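PDB 5WXU: 11S globulin, which sequesters the plant hormone auxin (indole-3-acetic acid) and probably serves as a seed storage protein. Local coordinates for the interface of chains A and B and the interface of chains A and C. Sequence-based numbering; all coordinates share one arbitrary frame. Chains: chain A/B/C, 11S globulin.

Contact 1: the interface of chains A and B. Residues chain A 427, 429-431, 449-450; chain B 143, 146-148, 267.
The backbone N-H of A:Leu431, the first residue of helix 431-438, meets the carboxylate of B:Asp146 on strand 146-148: N to OD2 is 2.8 Å, on the syn side of the oxygen but tilted from the carboxylate plane. B:Asp146 turns its CG anti to the backbone N (chi1 -169°), which carries both oxygens towards chain A. Its other oxygen, OD1, offers its syn lone pair to the side-chain nitrogen of A:Lys449 in a salt bridge of 2.9 Å to NZ. The lysine comes in extended, at about a right angle to the aspartate, and its NZ is also gripped by its own chain, 2.9 Å from A:Arg427 O and 2.7 Å from A:Val429 O. An alanine in place of A:Lys449 would probably leave the B:Asp146 carboxylate without its countercharge and both carbonyls without this donor. Beside the salt bridge, A:Tyr450 OH holds two waters, one passing to B:Asp146 OD1 and one to B:Gln147 O. Further along chain B's strand, the B:His148 imidazole receives A:Pro430 CG over its face, 3.5 Å from the ring centroid. The site clamps the C-terminal helices of one subunit onto a neighbour's strand and includes A:Arg427, an auxin-binding residue, with no auxin modelled on it here.

Contact 2: the interface of chains A and C. Residues chain A 124-126, 268-271; chain C 308-310.
Main-chain pairing comes first: strand 124-126 runs parallel to strand 307-309, with A:Gln125 N giving to C:Tyr308 O at 2.8 Å and A:Gln125 O taking the N-H of C:Ser310, also at 2.8 Å. The second bond is nearly straight (168° at the hydrogen); the first is more bent.

Packing centres on C:Tyr308, which hides 113 Å² against chain A. Its ring swings out with CG anti to the backbone N (chi1 170°), and A:Pro270 sets CA over the middle of one face, 3.6 Å from the centroid. The backbone N of C:Ser310 lies over the rim of the opposite face. A:Val268 CG1 presses on the ring at CE2, 3.5 Å away, while at the root of the side chain C:Tyr308 CB rests over the rim of the A:Phe124 ring.

Side-chain polar links complete the contact. At the far end of the tyrosine, A:Ser271 OG donates to the phenol OH of C:Tyr308 at 3.2 Å, and a water touches both oxygens. Beside the strand pairing, another water joins A:Ser126 OG, 3.0 Å away, to C:Ser310 OG.

The two-fold symmetry of this interface repeats the pairing with the chains exchanged. In the fold, strand 124-126 of chain A lies in the first cupin region and strand 307-309 of chain C in the second.

Contact 3: the interface of chains A and B. Residues chain A 28-31, 187, 191, 195; chain B 29-30.
B:Gln29 plugs into chain A in a polar, water-rich contact between 11S globulin (cupin family) subunits, the N-terminal segment of chain B against the N-terminal segment and the 187-195 stretch of chain A, helping to hold subunits together in the hexamer that 11S globulins form. Its side chain leaves with CG anti to the carbonyl carbon and bends at chi2 (-83°), which turns the terminal amide onto the loop of A:Arg28 and A:Ser30. The two ends of that amide do different work: NE2 gives to A:Arg28 O at 2.9 Å, and OE1 takes the N-H of A:Ser30 at 3.0 Å. The acceptor carbonyl of A:Arg28 is approached from above its plane, although it lies close to the plane of the glutamine amide. This donor and acceptor pair probably fixes which way round the amide sits.

A:Ser30 O and B:Gln29 OE1 form an acceptor-to-acceptor clash at 3.2 Å, which a water in reach of both probably softens; the same water reaches A:Gln29 OE1 and B:Ser30 O. Another water takes the NE2 group on to A:Asn191 O and A:Gln195 NE2. The aliphatic stretch is packed as well: A:Gln195 crosses at about a right angle, its NE2 3.5 Å from B:Gln29 CG, and A:Ser187 CB touches B:Gln29 CG at 3.8 Å.

Contact 1: the interface of chains A and B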
# COMPACT_ATOMS: atom_id res chain seq x y z
N ARG A 427 -7.06 -24.27 -23.64
CA ARG A 427 -7.12 -23.19 -24.63
C ARG A 427 -5.85 -22.33 -24.66
O ARG A 427 -5.34 -21.98 -25.72
CB ARG A 427 -8.34 -22.30 -24.39
CG ARG A 427 -9.63 -22.98 -24.79
CD ARG A 427 -10.79 -22.23 -24.17
NE ARG A 427 -12.09 -22.67 -24.71
CZ ARG A 427 -12.76 -22.09 -25.70
NH1 ARG A 427 -12.30 -21.03 -26.35
NH2 ARG A 427 -13.94 -22.60 -26.05
N VAL A 429 -2.73 -22.82 -24.17
CA VAL A 429 -1.55 -23.50 -24.59
C VAL A 429 -1.77 -23.77 -26.06
O VAL A 429 -2.87 -24.08 -26.47
CB VAL A 429 -1.37 -24.77 -23.76
CG1 VAL A 429 -0.25 -25.63 -24.29
CG2 VAL A 429 -0.98 -24.39 -22.35
N PRO A 430 -0.74 -23.52 -26.89
CA PRO A 430 -0.86 -23.86 -28.31
C PRO A 430 -1.30 -25.28 -28.64
O PRO A 430 -0.87 -26.26 -28.04
CB PRO A 430 0.55 -23.65 -28.85
CG PRO A 430 1.16 -22.59 -27.90
CD PRO A 430 0.61 -22.99 -26.55
N LEU A 431 -2.21 -25.39 -29.59
CA LEU A 431 -2.67 -26.72 -30.05
C LEU A 431 -1.55 -27.71 -30.26
O LEU A 431 -1.69 -28.89 -29.89
CB LEU A 431 -3.37 -26.58 -31.38
CG LEU A 431 -4.85 -26.61 -31.64
CD1 LEU A 431 -4.96 -27.34 -32.99
CD2 LEU A 431 -5.72 -27.30 -30.62
N LYS A 449 -9.89 -28.47 -26.95
CA LYS A 449 -10.01 -27.04 -26.63
C LYS A 449 -11.42 -26.53 -26.55
O LYS A 449 -11.72 -25.71 -25.65
CB LYS A 449 -9.24 -26.12 -27.57
CG LYS A 449 -7.74 -26.13 -27.35
CD LYS A 449 -7.10 -24.93 -28.01
CE LYS A 449 -5.62 -24.90 -27.68
NZ LYS A 449 -5.01 -23.63 -28.10
N TYR A 450 -12.27 -26.90 -27.54
CA TYR A 450 -13.48 -26.15 -27.79
C TYR A 450 -14.82 -26.81 -27.55
O TYR A 450 -15.85 -26.14 -27.59
CB TYR A 450 -13.48 -25.63 -29.19
CG TYR A 450 -12.25 -24.80 -29.51
CD1 TYR A 450 -11.97 -23.68 -28.78
CD2 TYR A 450 -11.38 -25.15 -30.52
CE1 TYR A 450 -10.86 -22.90 -29.05
CE2 TYR A 450 -10.26 -24.39 -30.79
CZ TYR A 450 -9.99 -23.27 -30.01
OH TYR A 450 -8.89 -22.43 -30.21
N THR B 143 -2.71 -26.31 -38.38
CA THR B 143 -2.43 -26.06 -36.96
C THR B 143 -1.97 -24.63 -36.69
O THR B 143 -1.87 -24.25 -35.52
CB THR B 143 -1.36 -27.02 -36.41
OG1 THR B 143 -1.23 -26.88 -34.98
CG2 THR B 143 -0.05 -26.70 -37.02
N ASP B 146 -5.30 -21.09 -34.81
CA ASP B 146 -5.28 -21.40 -33.33
C ASP B 146 -5.25 -20.06 -32.59
O ASP B 146 -5.02 -19.01 -33.18
CB ASP B 146 -3.99 -22.13 -32.96
CG ASP B 146 -3.99 -22.73 -31.52
OD1 ASP B 146 -5.10 -22.85 -30.92
OD2 ASP B 146 -2.90 -23.11 -31.08
N GLN B 147 -5.62 -20.10 -31.32
CA GLN B 147 -5.48 -18.91 -30.49
C GLN B 147 -4.89 -19.44 -29.21
O GLN B 147 -5.38 -20.45 -28.71
CB GLN B 147 -6.84 -18.31 -30.20
CG GLN B 147 -7.54 -17.66 -31.36
CD GLN B 147 -9.02 -17.58 -31.08
OE1 GLN B 147 -9.46 -17.51 -29.91
NE2 GLN B 147 -9.81 -17.68 -32.14
N HIS B 148 -3.91 -18.77 -28.67
CA HIS B 148 -3.35 -19.15 -27.39
C HIS B 148 -2.86 -17.92 -26.61
O HIS B 148 -2.88 -16.84 -27.16
CB HIS B 148 -2.27 -20.27 -27.53
CG HIS B 148 -1.16 -19.97 -28.47
ND1 HIS B 148 -0.18 -19.05 -28.18
CD2 HIS B 148 -0.86 -20.48 -29.70
CE1 HIS B 148 0.68 -18.99 -29.21
NE2 HIS B 148 0.29 -19.86 -30.13
N LEU B 267 3.27 -22.84 -33.79
CA LEU B 267 2.47 -21.98 -32.87
C LEU B 267 2.23 -20.64 -33.51
O LEU B 267 2.75 -20.36 -34.62
CB LEU B 267 3.12 -21.91 -31.50
CG LEU B 267 4.63 -21.70 -31.41
CD1 LEU B 267 4.95 -20.28 -31.79
CD2 LEU B 267 5.12 -21.93 -30.00
O HOH W 1 -7.83 -21.23 -27.89
O HOH W 2 -7.38 -23.88 -31.96

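Contact 2: the interface of chains A and C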
# COMPACT_ATOMS: atom_id res chain seq x y z
N PHE A 124 -25.46 1.77 19.63
CA PHE A 124 -26.84 1.32 19.65
C PHE A 124 -27.36 1.71 21.05
O PHE A 124 -26.97 1.15 22.04
CB PHE A 124 -27.01 -0.21 19.36
CG PHE A 124 -27.12 -0.57 17.89
CD1 PHE A 124 -26.48 0.17 16.89
CD2 PHE A 124 -27.94 -1.65 17.47
CE1 PHE A 124 -26.60 -0.19 15.55
CE2 PHE A 124 -28.07 -2.01 16.12
CZ PHE A 124 -27.42 -1.24 15.14
N GLN A 125 -28.25 2.70 21.04
CA GLN A 125 -28.48 3.51 22.24
C GLN A 125 -29.96 3.67 22.57
O GLN A 125 -30.75 4.03 21.71
CB GLN A 125 -27.88 4.91 22.03
CG GLN A 125 -26.40 4.94 21.70
CD GLN A 125 -26.08 6.23 21.01
OE1 GLN A 125 -25.85 7.23 21.68
NE2 GLN A 125 -26.11 6.25 19.65
N SER A 126 -30.33 3.35 23.81
CA SER A 126 -31.69 3.64 24.26
C SER A 126 -31.63 4.23 25.68
O SER A 126 -30.98 3.68 26.60
CB SER A 126 -32.55 2.39 24.29
OG SER A 126 -33.78 2.65 24.97
N VAL A 268 -31.21 -3.47 22.36
CA VAL A 268 -31.46 -2.22 21.69
C VAL A 268 -31.28 -2.47 20.21
O VAL A 268 -30.19 -2.70 19.75
CB VAL A 268 -30.49 -1.12 22.09
CG1 VAL A 268 -30.87 0.17 21.33
CG2 VAL A 268 -30.53 -0.91 23.60
N ARG A 269 -32.36 -2.39 19.49
CA ARG A 269 -32.28 -2.70 18.08
C ARG A 269 -33.24 -1.77 17.35
O ARG A 269 -34.27 -1.43 17.90
CB ARG A 269 -32.63 -4.12 17.87
CG ARG A 269 -34.08 -4.44 18.20
CD ARG A 269 -34.76 -5.25 17.11
NE ARG A 269 -34.66 -6.67 17.39
CZ ARG A 269 -34.98 -7.65 16.54
NH1 ARG A 269 -35.41 -7.39 15.31
NH2 ARG A 269 -34.83 -8.90 16.95
N PRO A 270 -32.86 -1.32 16.13
CA PRO A 270 -33.67 -0.42 15.40
C PRO A 270 -35.05 -0.90 15.15
O PRO A 270 -35.28 -2.09 14.87
CB PRO A 270 -32.91 -0.22 14.08
CG PRO A 270 -31.52 -0.59 14.42
CD PRO A 270 -31.64 -1.66 15.40
N SER A 271 -35.92 0.09 15.28
CA SER A 271 -37.32 0.05 15.14
C SER A 271 -37.69 0.43 13.72
O SER A 271 -36.89 0.97 12.95
CB SER A 271 -37.91 1.11 16.09
OG SER A 271 -37.05 2.27 16.19
N TYR C 308 -27.78 4.08 16.11
CA TYR C 308 -29.21 3.99 16.43
C TYR C 308 -29.44 4.64 17.77
O TYR C 308 -28.85 4.26 18.75
CB TYR C 308 -29.72 2.57 16.46
CG TYR C 308 -31.11 2.41 17.00
CD1 TYR C 308 -32.19 3.12 16.46
CD2 TYR C 308 -31.35 1.51 18.03
CE1 TYR C 308 -33.46 2.94 16.97
CE2 TYR C 308 -32.62 1.30 18.56
CZ TYR C 308 -33.66 2.04 18.04
OH TYR C 308 -34.92 1.90 18.52
N THR C 309 -30.35 5.60 17.78
CA THR C 309 -30.85 6.11 19.09
C THR C 309 -32.34 5.89 19.12
O THR C 309 -33.07 6.38 18.19
CB THR C 309 -30.56 7.59 19.19
OG1 THR C 309 -29.16 7.74 19.20
CG2 THR C 309 -31.10 8.14 20.47
N SER C 310 -32.79 5.11 20.12
CA SER C 310 -34.19 4.80 20.23
C SER C 310 -34.96 6.11 20.34
O SER C 310 -34.55 7.03 21.00
CB SER C 310 -34.42 3.87 21.43
OG SER C 310 -35.78 3.71 21.56
O HOH W 3 -37.33 4.07 18.04
O HOH W 4 -36.50 3.49 23.91

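Contact 3: the interface of chains A and B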
# COMPACT_ATOMS: atom_id res chain seq x y z
N ARG A 28 5.04 -16.73 16.06
CA ARG A 28 4.69 -16.65 14.65
C ARG A 28 5.18 -17.83 13.85
O ARG A 28 4.70 -18.08 12.74
CB ARG A 28 5.29 -15.37 14.03
CG ARG A 28 4.85 -14.02 14.62
CD ARG A 28 5.35 -12.92 13.69
NE ARG A 28 5.41 -11.56 14.26
CZ ARG A 28 6.43 -11.15 15.01
NH1 ARG A 28 7.40 -12.02 15.31
NH2 ARG A 28 6.53 -9.88 15.42
N GLN A 29 6.20 -18.48 14.38
CA GLN A 29 6.84 -19.59 13.74
C GLN A 29 6.40 -20.89 14.40
O GLN A 29 6.93 -21.33 15.41
CB GLN A 29 8.36 -19.42 13.74
CG GLN A 29 8.92 -18.36 12.83
CD GLN A 29 9.04 -18.81 11.36
OE1 GLN A 29 8.35 -19.73 10.93
NE2 GLN A 29 9.88 -18.13 10.56
N SER A 30 5.41 -21.51 13.77
CA SER A 30 4.79 -22.71 14.34
C SER A 30 4.69 -23.78 13.28
O SER A 30 5.28 -23.66 12.19
CB SER A 30 3.41 -22.33 14.90
OG SER A 30 2.90 -23.40 15.71
N SER A 31 3.98 -24.86 13.61
CA SER A 31 3.77 -25.99 12.74
C SER A 31 2.75 -26.91 13.40
O SER A 31 2.54 -26.84 14.60
CB SER A 31 5.05 -26.81 12.56
OG SER A 31 5.94 -26.21 11.65
N SER A 187 -3.62 -21.59 10.92
CA SER A 187 -2.29 -21.21 10.42
C SER A 187 -2.16 -19.72 10.03
O SER A 187 -1.13 -19.24 9.55
CB SER A 187 -1.88 -22.14 9.27
OG SER A 187 -2.43 -21.77 8.03
N ASN A 191 -2.69 -15.71 14.41
CA ASN A 191 -2.49 -16.67 15.49
C ASN A 191 -1.03 -16.81 15.73
O ASN A 191 -0.33 -17.61 15.05
CB ASN A 191 -3.11 -18.01 15.17
CG ASN A 191 -2.78 -19.11 16.21
OD1 ASN A 191 -2.47 -18.79 17.38
ND2 ASN A 191 -2.91 -20.35 15.81
N GLN A 195 -0.59 -24.25 16.77
CA GLN A 195 -1.60 -24.69 15.81
C GLN A 195 -2.71 -25.49 16.51
O GLN A 195 -2.98 -26.65 16.15
CB GLN A 195 -0.88 -25.43 14.68
CG GLN A 195 0.18 -24.60 13.98
CD GLN A 195 -0.41 -23.32 13.38
OE1 GLN A 195 -1.22 -23.39 12.48
NE2 GLN A 195 -0.08 -22.16 13.95
N GLN B 29 1.84 -22.79 8.02
CA GLN B 29 2.76 -22.98 9.13
C GLN B 29 3.46 -24.29 8.92
O GLN B 29 2.94 -25.33 9.31
CB GLN B 29 2.03 -22.91 10.48
CG GLN B 29 1.55 -21.51 10.87
CD GLN B 29 2.64 -20.68 11.52
OE1 GLN B 29 3.83 -20.95 11.34
NE2 GLN B 29 2.27 -19.65 12.23
N SER B 30 4.67 -24.23 8.39
CA SER B 30 5.43 -25.42 8.08
C SER B 30 6.86 -25.34 8.56
O SER B 30 7.23 -24.41 9.26
CB SER B 30 5.34 -25.70 6.56
OG SER B 30 5.83 -26.99 6.21
O HOH W 5 -0.48 -19.34 13.00
O HOH W 6 6.38 -21.92 10.43
O HOH W 7 4.85 -18.76 10.30

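Contacts 1 and 3 both join chains A and B, their C-alpha centres about 43 Å apart, so two distant patches of one larger interface help set how these subunits lie against each other. Contact 2 faces chain C, its C-alpha centre about 61 Å from that of contact 1 and 42 Å from that of contact 3. The segment around residues 267-271 serves twice: B:Leu267 borders contact 1, while A:Val268 to A:Ser271 line contact 2. Since every copy repeats these sites, each subunit can use that stretch towards two partners. Contact 2 belongs to a two-fold symmetric interface, whereas the A and B interface is not an exact two-fold; together they help build the hexamer.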